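Local structure of mandelate racemase/muconate lactonizing protein (Paenibacillus sp., 3V5C) at residues A[74-77]-A[78-81]; A[100-103]-A[104-108]; A[108-111]-A[112-115]. The protein probably catalyses the magnesium-dependent dehydration of galacturonate, as a member of the enolase superfamily. The protein carries 1 engineered substitution. All blocks are in the same frame, centred on the assembly; numbering follows the deposited sequence.

Contact 1. Residues A[74-77]-A[78-81]; sequences GRRL and LDLF
Leu77 holds CG anti to its backbone N (chi1 173°), while Leu80 and Phe81 both turn CG away from their carbonyl carbons; this pairing lets the CD1 methyl of Leu77 reach the residues three and four positions further on. Leu77 CD1 touches Leu80 CD1 at 4.0 Å, the two side chains crossing at about a right angle, and it meets Phe81 CE2 at 3.9 Å. The carbonyl of Leu77 belongs to the same cluster: its oxygen lies at the edge of the Phe81 ring, near the ring plane, 3.5 Å from CD2. Leu77 O also accepts from Leu80 N at 3.0 Å. One residue earlier, Arg76 O takes Asp79 N at 2.9 Å. These steps of three residues are the pattern of a 3-10 turn, set here in the connection between helix 66-70 and helix 92-107 of the N-terminal capping part of an enolase-type fold. Leu77 faces inward and packs on Val99, Trp102 and Leu103 of helix 92-107. On the outer face Asp79 and Arg76 run side by side: Asp79 OD2 lies along the aliphatic part of the arginine, 3.6 Å from Arg76 CB, with the guanidinium and carboxylate planes 78° apart. Their charged atoms do not meet, Arg76 NE lying 4.7 Å from Asp79 OD2; Arg76 NH1 is hydrogen-bonded to Ser10 O. A water ties the pair together instead, accepting from Arg76 N at 2.9 Å and donating to Asp79 OD2.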
loop_
_atom_site.group_PDB
_atom_site.type_symbol
_atom_site.label_atom_id
_atom_site.label_comp_id
_atom_site.label_asym_id
_atom_site.label_seq_id
_atom_site.Cartn_x
_atom_site.Cartn_y
_atom_site.Cartn_z
ATOM N N GLY A 74 22.318 -22.086 1.225
ATOM C CA GLY A 74 23.764 -22.159 1.390
ATOM C C GLY A 74 24.488 -20.837 1.186
ATOM O O GLY A 74 25.645 -20.690 1.589
ATOM N N ARG A 75 23.829 -19.872 0.555
ATOM C CA ARG A 75 24.428 -18.554 0.392
ATOM C C ARG A 75 24.536 -17.797 1.717
ATOM O O ARG A 75 23.690 -17.935 2.602
ATOM C CB ARG A 75 23.673 -17.734 -0.664
ATOM C CG ARG A 75 23.750 -18.313 -2.082
ATOM C CD ARG A 75 23.169 -17.345 -3.097
ATOM N NE ARG A 75 22.937 -17.944 -4.414
ATOM C CZ ARG A 75 23.611 -17.626 -5.514
ATOM N NH1 ARG A 75 24.577 -16.715 -5.465
ATOM N NH2 ARG A 75 23.321 -18.219 -6.667
ATOM N N ARG A 76 25.600 -17.012 1.860
ATOM C CA ARG A 76 25.778 -16.165 3.035
ATOM C C ARG A 76 24.836 -14.962 2.962
ATOM O O ARG A 76 24.719 -14.323 1.913
ATOM C CB ARG A 76 27.235 -15.701 3.136
ATOM C CG ARG A 76 28.232 -16.855 3.079
ATOM C CD ARG A 76 29.675 -16.389 3.203
ATOM N NE ARG A 76 30.604 -17.513 3.049
ATOM C CZ ARG A 76 31.122 -18.215 4.055
ATOM N NH1 ARG A 76 30.828 -17.918 5.313
ATOM N NH2 ARG A 76 31.947 -19.223 3.802
ATOM N N LEU A 77 24.144 -14.684 4.064
ATOM C CA LEU A 77 23.232 -13.530 4.130
ATOM C C LEU A 77 23.923 -12.242 3.679
ATOM O O LEU A 77 23.333 -11.439 2.956
ATOM C CB LEU A 77 22.647 -13.356 5.537
ATOM C CG LEU A 77 21.816 -12.086 5.779
ATOM C CD1 LEU A 77 20.611 -12.018 4.836
ATOM C CD2 LEU A 77 21.354 -12.051 7.219
ATOM N N LEU A 78 25.167 -12.031 4.096
ATOM C CA LEU A 78 25.891 -10.827 3.674
ATOM C C LEU A 78 25.958 -10.687 2.155
ATOM O O LEU A 78 25.960 -9.572 1.629
ATOM C CB LEU A 78 27.321 -10.819 4.217
ATOM C CG LEU A 78 27.506 -10.437 5.681
ATOM C CD1 LEU A 78 28.964 -10.610 6.062
ATOM C CD2 LEU A 78 27.043 -9.001 5.944
ATOM N N ASP A 79 26.023 -11.812 1.455
ATOM C CA ASP A 79 26.193 -11.777 0.009
ATOM C C ASP A 79 24.909 -11.378 -0.723
ATOM O O ASP A 79 24.931 -11.112 -1.926
ATOM C CB ASP A 79 26.714 -13.113 -0.512
ATOM C CG ASP A 79 28.148 -13.392 -0.071
ATOM O OD1 ASP A 79 28.900 -12.422 0.186
ATOM O OD2 ASP A 79 28.510 -14.577 0.014
ATOM N N LEU A 80 23.794 -11.350 0.004
ATOM C CA LEU A 80 22.542 -10.887 -0.586
ATOM C C LEU A 80 22.516 -9.369 -0.710
ATOM O O LEU A 80 21.602 -8.815 -1.315
ATOM C CB LEU A 80 21.341 -11.337 0.244
ATOM C CG LEU A 80 21.190 -12.811 0.609
ATOM C CD1 LEU A 80 19.761 -13.040 1.092
ATOM C CD2 LEU A 80 21.520 -13.726 -0.540
ATOM N N PHE A 81 23.492 -8.690 -0.117
ATOM C CA PHE A 81 23.545 -7.228 -0.143
ATOM C C PHE A 81 24.708 -6.774 -1.022
ATOM O O PHE A 81 25.719 -7.469 -1.128
ATOM C CB PHE A 81 23.711 -6.670 1.273
ATOM C CG PHE A 81 22.538 -6.938 2.174
ATOM C CD1 PHE A 81 21.486 -6.040 2.238
ATOM C CD2 PHE A 81 22.479 -8.094 2.947
ATOM C CE1 PHE A 81 20.394 -6.287 3.066
ATOM C CE2 PHE A 81 21.395 -8.346 3.770
ATOM C CZ PHE A 81 20.345 -7.440 3.828
HETATM O O HOH W 1 27.137 -16.591 -0.567
#

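Contact 2. Residues A[100-103]-A[104-108]; sequences LDWL and GQRQG
The last two turns of helix 92-107 carry this contact, with Arg106 folded along the indole of Trp102 four residues before it. Arg106 CB sits over one face of the tryptophan, 3.9 Å from the centroid of the six-membered ring, in a CH-pi contact, and Arg106 CG follows at 3.7 Å from Trp102 CH2. Bends at chi2 and chi3 then curl the chain back, bringing Arg106 CZ to 3.7 Å from Trp102 CZ2. The guanidinium thus presents a face to that rim carbon, its plane turned 58° from the indole instead of lying flat on it. Its charge is met by Asp53 through NH1, and Trp12 adds a cation-pi contact. Asp53 lies in the turn between strands 42-52 and 55-60, and Trp12 just before strand 14-30, so Arg106 ties the helix to the margin of the antiparallel sheet of the capping domain. On another side of the helix, Gln105 NE2 donates to Asp101 OD1 at 3.1 Å; the carboxylate oxygen lies in the amide plane of the glutamine, but the nitrogen comes from above the carboxylate plane. Asp101 is also held by Tyr58 N, its strongest partner, at OD2, and by Phe365 N at OD1. With an alanine in place of Gln105, Asp101 OD1 would probably lose one donor and keep Phe365 N, and the weak bond to Pro363 O would go as well. Along the backbone, Arg106 N reaches Trp102 O at 2.9 Å. At the C-terminal end Gly108 takes positive phi; its N bonds weakly to both Gly104 O and Gln105 O, and Lys109 N probably bonds to Gly104 O, consistent with a Schellman motif.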
loop_
_atom_site.group_PDB
_atom_site.type_symbol
_atom_site.label_atom_id
_atom_site.label_comp_id
_atom_site.label_asym_id
_atom_site.label_seq_id
_atom_site.Cartn_x
_atom_site.Cartn_y
_atom_site.Cartn_z
ATOM N N LEU A 100 14.154 -9.025 5.956
ATOM C CA LEU A 100 14.031 -7.903 6.872
ATOM C C LEU A 100 13.416 -8.354 8.200
ATOM O O LEU A 100 13.819 -7.893 9.269
ATOM C CB LEU A 100 13.228 -6.763 6.229
ATOM C CG LEU A 100 13.988 -5.984 5.157
ATOM C CD1 LEU A 100 13.023 -5.122 4.368
ATOM C CD2 LEU A 100 15.062 -5.118 5.785
ATOM N N ASP A 101 12.420 -9.234 8.146
ATOM C CA ASP A 101 11.820 -9.736 9.375
ATOM C C ASP A 101 12.877 -10.492 10.166
ATOM O O ASP A 101 12.969 -10.354 11.383
ATOM C CB ASP A 101 10.656 -10.670 9.061
ATOM C CG ASP A 101 9.876 -11.063 10.312
ATOM O OD1 ASP A 101 9.545 -10.165 11.100
ATOM O OD2 ASP A 101 9.617 -12.256 10.510
ATOM N N TRP A 102 13.673 -11.285 9.455
ATOM C CA TRP A 102 14.715 -12.098 10.086
ATOM C C TRP A 102 15.686 -11.187 10.829
ATOM O O TRP A 102 15.999 -11.440 11.997
ATOM C CB TRP A 102 15.460 -12.969 9.069
ATOM C CG TRP A 102 16.441 -13.891 9.746
ATOM C CD1 TRP A 102 16.218 -15.174 10.121
ATOM C CD2 TRP A 102 17.783 -13.576 10.139
ATOM N NE1 TRP A 102 17.346 -15.694 10.737
ATOM C CE2 TRP A 102 18.316 -14.725 10.757
ATOM C CE3 TRP A 102 18.587 -12.434 10.024
ATOM C CZ2 TRP A 102 19.630 -14.772 11.247
ATOM C CZ3 TRP A 102 19.887 -12.474 10.521
ATOM C CH2 TRP A 102 20.390 -13.638 11.130
ATOM N N LEU A 103 16.163 -10.141 10.151
ATOM C CA LEU A 103 17.115 -9.203 10.762
ATOM C C LEU A 103 16.511 -8.578 12.011
ATOM O O LEU A 103 17.186 -8.433 13.035
ATOM C CB LEU A 103 17.570 -8.122 9.758
ATOM C CG LEU A 103 18.534 -8.530 8.642
ATOM C CD1 LEU A 103 18.642 -7.417 7.591
ATOM C CD2 LEU A 103 19.915 -8.867 9.209
ATOM N N GLY A 104 15.228 -8.220 11.939
ATOM C CA GLY A 104 14.519 -7.710 13.094
ATOM C C GLY A 104 14.467 -8.715 14.236
ATOM O O GLY A 104 14.721 -8.358 15.386
ATOM N N GLN A 105 14.170 -9.978 13.926
ATOM C CA GLN A 105 14.138 -11.011 14.971
ATOM C C GLN A 105 15.516 -11.182 15.617
ATOM O O GLN A 105 15.621 -11.245 16.848
ATOM C CB GLN A 105 13.640 -12.361 14.436
ATOM C CG GLN A 105 12.272 -12.315 13.737
ATOM C CD GLN A 105 11.151 -11.787 14.615
ATOM O OE1 GLN A 105 11.081 -12.065 15.822
ATOM N NE2 GLN A 105 10.264 -11.016 14.011
ATOM N N ARG A 106 16.557 -11.251 14.787
ATOM C CA ARG A 106 17.916 -11.523 15.260
ATOM C C ARG A 106 18.431 -10.382 16.133
ATOM O O ARG A 106 19.005 -10.612 17.211
ATOM C CB ARG A 106 18.836 -11.759 14.055
ATOM C CG ARG A 106 20.338 -11.923 14.379
ATOM C CD ARG A 106 20.613 -12.901 15.522
ATOM N NE ARG A 106 20.173 -14.276 15.307
ATOM C CZ ARG A 106 20.879 -15.217 14.680
ATOM N NH1 ARG A 106 22.055 -14.930 14.143
ATOM N NH2 ARG A 106 20.396 -16.445 14.564
ATOM N N GLN A 107 18.201 -9.152 15.687
ATOM C CA GLN A 107 18.683 -7.967 16.398
ATOM C C GLN A 107 17.718 -7.475 17.479
ATOM O O GLN A 107 18.066 -6.589 18.272
ATOM C CB GLN A 107 18.953 -6.817 15.421
ATOM C CG GLN A 107 20.062 -7.040 14.404
ATOM C CD GLN A 107 20.305 -5.796 13.553
ATOM O OE1 GLN A 107 20.489 -4.692 14.077
ATOM N NE2 GLN A 107 20.290 -5.969 12.238
ATOM N N GLY A 108 16.505 -8.026 17.502
ATOM C CA GLY A 108 15.501 -7.626 18.469
ATOM C C GLY A 108 15.068 -6.189 18.249
ATOM O O GLY A 108 14.934 -5.424 19.197
#

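Contact 3. Residues A[108-111]-A[112-115]; sequences GKPV and YDLV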
loop_
_atom_site.group_PDB
_atom_site.type_symbol
_atom_site.label_atom_id
_atom_site.label_comp_id
_atom_site.label_asym_id
_atom_site.label_seq_id
_atom_site.Cartn_x
_atom_site.Cartn_y
_atom_site.Cartn_z
ATOM N N GLY A 108 16.505 -8.026 17.502
ATOM C CA GLY A 108 15.501 -7.626 18.469
ATOM C C GLY A 108 15.068 -6.189 18.249
ATOM O O GLY A 108 14.934 -5.424 19.197
ATOM N N LYS A 109 14.855 -5.827 16.986
ATOM C CA LYS A 109 14.465 -4.471 16.617
ATOM C C LYS A 109 13.339 -4.519 15.594
ATOM O O LYS A 109 13.301 -5.435 14.777
ATOM C CB LYS A 109 15.647 -3.710 16.022
ATOM C CG LYS A 109 16.740 -3.370 17.038
ATOM C CD LYS A 109 17.938 -2.720 16.377
ATOM C CE LYS A 109 18.998 -2.388 17.414
ATOM N NZ LYS A 109 20.173 -1.727 16.800
ATOM N N PRO A 110 12.405 -3.551 15.660
ATOM C CA PRO A 110 11.412 -3.454 14.585
ATOM C C PRO A 110 12.102 -2.968 13.313
ATOM O O PRO A 110 13.103 -2.255 13.374
ATOM C CB PRO A 110 10.447 -2.389 15.100
ATOM C CG PRO A 110 11.322 -1.491 15.953
ATOM C CD PRO A 110 12.236 -2.476 16.659
ATOM N N VAL A 111 11.588 -3.362 12.157
ATOM C CA VAL A 111 12.199 -2.948 10.903
ATOM C C VAL A 111 12.317 -1.432 10.775
ATOM O O VAL A 111 13.326 -0.922 10.266
ATOM C CB VAL A 111 11.436 -3.523 9.710
ATOM C CG1 VAL A 111 11.835 -2.807 8.399
ATOM C CG2 VAL A 111 11.687 -5.032 9.625
ATOM N N TYR A 112 11.316 -0.704 11.249
ATOM C CA TYR A 112 11.388 0.746 11.124
ATOM C C TYR A 112 12.671 1.324 11.752
ATOM O O TYR A 112 13.256 2.246 11.194
ATOM C CB TYR A 112 10.111 1.445 11.599
ATOM C CG TYR A 112 9.805 1.362 13.078
ATOM C CD1 TYR A 112 10.471 2.178 13.991
ATOM C CD2 TYR A 112 8.809 0.516 13.550
ATOM C CE1 TYR A 112 10.174 2.130 15.346
ATOM C CE2 TYR A 112 8.507 0.451 14.901
ATOM C CZ TYR A 112 9.199 1.267 15.795
ATOM O OH TYR A 112 8.893 1.215 17.134
ATOM N N ASP A 113 13.136 0.734 12.858
ATOM C CA ASP A 113 14.423 1.140 13.440
ATOM C C ASP A 113 15.634 0.725 12.615
ATOM O O ASP A 113 16.667 1.400 12.614
ATOM C CB ASP A 113 14.577 0.589 14.845
ATOM C CG ASP A 113 13.956 1.476 15.869
ATOM O OD1 ASP A 113 13.772 1.000 17.008
ATOM O OD2 ASP A 113 13.665 2.650 15.533
ATOM N N LEU A 114 15.523 -0.403 11.932
ATOM C CA LEU A 114 16.602 -0.853 11.063
ATOM C C LEU A 114 16.766 -0.002 9.804
ATOM O O LEU A 114 17.855 0.032 9.228
ATOM C CB LEU A 114 16.395 -2.317 10.643
ATOM C CG LEU A 114 16.347 -3.391 11.738
ATOM C CD1 LEU A 114 16.150 -4.790 11.139
ATOM C CD2 LEU A 114 17.591 -3.353 12.602
ATOM N N VAL A 115 15.701 0.667 9.355
ATOM C CA VAL A 115 15.770 1.324 8.048
ATOM C C VAL A 115 15.631 2.839 8.082
ATOM O O VAL A 115 15.750 3.500 7.057
ATOM C CB VAL A 115 14.730 0.771 7.051
ATOM C CG1 VAL A 115 14.907 -0.713 6.864
ATOM C CG2 VAL A 115 13.306 1.137 7.494
#
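From CB outward, the side chain of Tyr112 doubles back over Pro110. CG stands between the backbone N and the carbonyl carbon (chi1 67°), the crowded position, and this turns the ring toward the proline two residues earlier. Tyr112 CB still lies close to the backbone, 3.7 Å from Val111 C. Farther out Tyr112 CE2 comes to 3.4 Å from Pro110 CB, CZ to 3.5 Å from Pro110 CG, and the hydroxyl OH ends 3.8 Å from the same CG. Pro110 CG sits over one face of the Tyr112 ring in a CH-pi contact, 3.7 Å from the centroid and 20° off the normal. His324 of helix 317-325 also meets the Tyr112 ring. Pro110 occupies the N-cap of the short helix 111-115, which follows helix 92-107 in the chain and lies where the capping domain meets the helices of the barrel. Pro110 O receives Asp113 N and Leu114 N, both weakly, and Val111 O is shared in the same way by Leu114 N and Val115 N. The proline ring has a second neighbour in Asp113, whose OD1 lies 3.6 Å from Pro110 CG. On the inner side Val111 CG1 meets Val115 CG1 at 4.0 Å, and Phe291 of helix 291-303 packs against both valines. Ahead of the N-cap, Lys109 runs out extended; its CD brushes Leu114 CD2 at 3.8 Å before the chain leads away. The backbones of Lys109 and Val111 are each hydrogen-bonded to Gly364.

Contacts 2 and 3 are buried, whereas contact 1 is only partly so: its Leu77, Leu80 and Phe81 are buried and its Asp79 lies at the surface. Helix 92-107 is common ground. Contact 1 leans on it through Leu77 CD2, 3.6 Å from Trp102 CZ3, and contact 3 through Leu114 CD1, 3.6 Å from Gly104 N. Contacts 1 and 3 do not touch each other, about 9 Å separating their nearest atoms. The chemistry of the three changes with place: a 3-10 turn and a water bridge in contact 1, regular helical bonds with charged side chains tied to the capping sheet in contact 2, and weak helix-start bonds with apolar packing beside the barrel helices in contact 3.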